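Local coordinates for topoisomerase I-like protein (Leishmania donovani, PDB 2B9S) that probably relaxes supercoiled DNA by cutting and rejoining one strand, as the eukaryotic type IB topoisomerases do, working as a heterodimer, at residues 158-163 against 176-181. Numbering follows the deposited sequence.
Sequences EPPGLF and KVRVQP. With nucleotides of chain C.
Gly161 and Lys176 form an antiparallel hydrogen-bonded pair that joins strand 161-162 to strand 175-176, within the DNA-binding fragment of eukaryotic topoisomerase I. Gly161 N donates to Lys176 O at 3.0 Å, on a lone pair of that carbonyl. Lys176 N returns a bond to Gly161 O at 2.7 Å. Past this pair the backbones are bridged by water. One water links Glu158 O to Val177 O, and a second runs from Glu158 O to Val179 N.

The side chains of Lys176 and Glu158 cross at about a right angle. Bends at chi2 and chi3 (-142° and -55°) place CD and CE of Lys176. Lys176 NZ makes a salt bridge to Glu158 OE1 at 2.6 Å, on the anti side and 28° out of the carboxylate plane. Lys176 NZ also donates to OP1 of DA13 of chain C at 3.0 Å. A third water joins Lys176 NZ to Pro159 O and to OP1 of DT12 of chain C. Glu158 OE2 makes a salt bridge to Lys227.

Pro160 CG lies over one face of the Arg178 guanidinium, offset toward its rim and 3.8 Å from Arg178 NH2, which is salt-bridged to Glu58.

Lys176 is thus gripped by carboxylate, phosphate and water, consistent with a sequence-independent hold on the DNA backbone; Glu158 probably steadies its positive charge.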
loop_
_atom_site.group_PDB
_atom_site.type_symbol
_atom_site.label_atom_id
_atom_site.label_comp_id
_atom_site.label_asym_id
_atom_site.label_seq_id
_atom_site.Cartn_x
_atom_site.Cartn_y
_atom_site.Cartn_z
ATOM N N GLU D 158 11.067 -7.144 -9.069
ATOM C CA GLU D 158 11.535 -7.242 -7.684
ATOM C C GLU D 158 12.674 -8.232 -7.622
ATOM O O GLU D 158 12.513 -9.374 -8.104
ATOM C CB GLU D 158 10.410 -7.713 -6.755
ATOM C CG GLU D 158 9.301 -6.714 -6.620
ATOM C CD GLU D 158 8.198 -7.178 -5.679
ATOM O OE1 GLU D 158 8.450 -8.053 -4.818
ATOM O OE2 GLU D 158 7.071 -6.664 -5.813
ATOM N N PRO D 159 13.832 -7.802 -7.063
ATOM C CA PRO D 159 14.882 -8.777 -6.831
ATOM C C PRO D 159 14.536 -9.753 -5.687
ATOM O O PRO D 159 13.724 -9.429 -4.804
ATOM C CB PRO D 159 16.121 -7.917 -6.518
ATOM C CG PRO D 159 15.593 -6.583 -6.104
ATOM C CD PRO D 159 14.236 -6.427 -6.699
ATOM N N PRO D 160 15.129 -10.952 -5.719
ATOM C CA PRO D 160 14.924 -11.926 -4.650
ATOM C C PRO D 160 15.389 -11.405 -3.276
ATOM O O PRO D 160 16.280 -10.551 -3.182
ATOM C CB PRO D 160 15.758 -13.140 -5.085
ATOM C CG PRO D 160 16.640 -12.666 -6.243
ATOM C CD PRO D 160 15.995 -11.447 -6.810
ATOM N N GLY D 161 14.782 -11.918 -2.215
ATOM C CA GLY D 161 15.186 -11.482 -0.899
ATOM C C GLY D 161 14.425 -12.200 0.174
ATOM O O GLY D 161 13.492 -12.950 -0.109
ATOM N N LEU D 162 14.855 -11.983 1.408
ATOM C CA LEU D 162 14.153 -12.478 2.589
ATOM C C LEU D 162 12.942 -11.588 2.861
ATOM O O LEU D 162 13.077 -10.369 3.021
ATOM C CB LEU D 162 15.117 -12.507 3.790
ATOM C CG LEU D 162 16.404 -13.297 3.544
ATOM C CD1 LEU D 162 17.303 -13.376 4.843
ATOM C CD2 LEU D 162 16.037 -14.692 2.940
ATOM N N PHE D 163 11.762 -12.194 2.863
ATOM C CA PHE D 163 10.479 -11.483 3.040
ATOM C C PHE D 163 10.394 -10.558 4.258
ATOM O O PHE D 163 10.494 -11.010 5.397
ATOM C CB PHE D 163 9.321 -12.488 3.096
ATOM C CG PHE D 163 7.956 -11.843 3.276
ATOM C CD1 PHE D 163 7.175 -12.117 4.400
ATOM C CD2 PHE D 163 7.465 -10.964 2.327
ATOM C CE1 PHE D 163 5.934 -11.536 4.556
ATOM C CE2 PHE D 163 6.218 -10.371 2.466
ATOM C CZ PHE D 163 5.451 -10.656 3.579
ATOM N N LYS D 176 11.767 -14.918 -0.911
ATOM C CA LYS D 176 11.089 -14.470 -2.103
ATOM C C LYS D 176 12.044 -14.774 -3.266
ATOM O O LYS D 176 13.082 -14.121 -3.409
ATOM C CB LYS D 176 10.812 -12.967 -1.995
ATOM C CG LYS D 176 9.707 -12.455 -2.895
ATOM C CD LYS D 176 10.024 -11.074 -3.486
ATOM C CE LYS D 176 10.346 -10.030 -2.475
ATOM N NZ LYS D 176 10.206 -8.641 -2.998
ATOM N N VAL D 177 11.718 -15.788 -4.068
ATOM C CA VAL D 177 12.649 -16.246 -5.105
ATOM C C VAL D 177 12.718 -15.324 -6.331
ATOM O O VAL D 177 11.833 -14.465 -6.551
ATOM C CB VAL D 177 12.439 -17.734 -5.521
ATOM C CG1 VAL D 177 12.424 -18.651 -4.291
ATOM C CG2 VAL D 177 11.166 -17.922 -6.393
ATOM N N ARG D 178 13.801 -15.490 -7.092
ATOM C CA ARG D 178 14.023 -14.778 -8.354
ATOM C C ARG D 178 12.915 -15.067 -9.355
ATOM O O ARG D 178 12.612 -16.220 -9.631
ATOM C CB ARG D 178 15.384 -15.157 -8.971
ATOM C CG ARG D 178 15.818 -14.217 -10.110
ATOM C CD ARG D 178 17.252 -14.472 -10.550
ATOM N NE ARG D 178 18.246 -14.101 -9.536
ATOM C CZ ARG D 178 18.854 -12.921 -9.418
ATOM N NH1 ARG D 178 18.597 -11.906 -10.238
ATOM N NH2 ARG D 178 19.735 -12.750 -8.450
ATOM N N VAL D 179 12.315 -14.000 -9.867
ATOM C CA VAL D 179 11.329 -14.070 -10.940
ATOM C C VAL D 179 12.009 -14.339 -12.304
ATOM O O VAL D 179 12.891 -13.589 -12.737
ATOM C CB VAL D 179 10.495 -12.767 -11.002
ATOM C CG1 VAL D 179 9.345 -12.889 -12.017
ATOM C CG2 VAL D 179 9.967 -12.410 -9.612
ATOM N N GLN D 180 11.595 -15.419 -12.964
ATOM C CA GLN D 180 12.051 -15.743 -14.331
ATOM C C GLN D 180 11.062 -15.220 -15.401
ATOM O O GLN D 180 9.889 -14.972 -15.098
ATOM C CB GLN D 180 12.262 -17.258 -14.487
ATOM C CG GLN D 180 13.413 -17.878 -13.621
ATOM C CD GLN D 180 14.823 -17.287 -13.874
ATOM O OE1 GLN D 180 15.691 -17.352 -13.001
ATOM N NE2 GLN D 180 15.048 -16.718 -15.050
ATOM N N PRO D 181 11.533 -15.036 -16.652
ATOM C CA PRO D 181 10.591 -14.736 -17.733
ATOM C C PRO D 181 9.381 -15.693 -17.789
ATOM O O PRO D 181 8.273 -15.252 -18.090
ATOM C CB PRO D 181 11.452 -14.864 -18.986
ATOM C CG PRO D 181 12.843 -14.583 -18.526
ATOM C CD PRO D 181 12.938 -15.072 -17.132
ATOM P P DT C 12 11.513 -4.009 -4.536
ATOM O OP1 DT C 12 12.491 -5.075 -4.249
ATOM O OP2 DT C 12 11.070 -3.766 -5.931
ATOM O "O5'" DT C 12 10.231 -4.300 -3.633
ATOM C "C5'" DT C 12 10.333 -4.615 -2.219
ATOM C "C4'" DT C 12 8.942 -4.609 -1.625
ATOM O "O4'" DT C 12 8.423 -3.265 -1.702
ATOM C "C3'" DT C 12 7.867 -5.481 -2.297
ATOM O "O3'" DT C 12 7.000 -6.029 -1.271
ATOM C "C2'" DT C 12 7.041 -4.503 -3.134
ATOM C "C1'" DT C 12 7.092 -3.369 -2.123
ATOM N N1 DT C 12 6.456 -2.123 -2.569
ATOM C C2 DT C 12 5.880 -1.321 -1.611
ATOM O O2 DT C 12 5.924 -1.569 -0.421
ATOM N N3 DT C 12 5.248 -0.218 -2.133
ATOM C C4 DT C 12 5.141 0.124 -3.467
ATOM O O4 DT C 12 4.550 1.127 -3.834
ATOM C C5 DT C 12 5.755 -0.766 -4.405
ATOM C C7 DT C 12 5.817 -0.437 -5.867
ATOM C C6 DT C 12 6.359 -1.833 -3.920
ATOM P P DA C 13 7.138 -7.528 -0.800
ATOM O OP1 DA C 13 8.555 -7.907 -0.659
ATOM O OP2 DA C 13 6.260 -8.328 -1.634
ATOM O "O5'" DA C 13 6.465 -7.433 0.660
ATOM C "C5'" DA C 13 6.975 -6.560 1.670
ATOM C "C4'" DA C 13 5.806 -5.901 2.373
ATOM O "O4'" DA C 13 5.284 -4.792 1.602
ATOM C "C3'" DA C 13 4.609 -6.812 2.623
ATOM O "O3'" DA C 13 4.299 -6.612 3.970
ATOM C "C2'" DA C 13 3.531 -6.347 1.605
ATOM C "C1'" DA C 13 3.864 -4.862 1.502
ATOM N N9 DA C 13 3.491 -4.252 0.225
ATOM C C8 DA C 13 3.935 -4.679 -1.004
ATOM N N7 DA C 13 3.454 -3.986 -1.999
ATOM C C5 DA C 13 2.671 -3.012 -1.376
ATOM C C6 DA C 13 1.880 -1.954 -1.899
ATOM N N6 DA C 13 1.806 -1.677 -3.202
ATOM N N1 DA C 13 1.192 -1.184 -1.036
ATOM C C2 DA C 13 1.293 -1.443 0.295
ATOM N N3 DA C 13 1.995 -2.411 0.900
ATOM C C4 DA C 13 2.667 -3.171 0.004
HETATM O O HOH W 1 11.095 -11.637 -6.317
HETATM O O HOH W 2 13.555 -11.303 -9.325
HETATM O O HOH W 3 12.677 -7.508 -3.539
#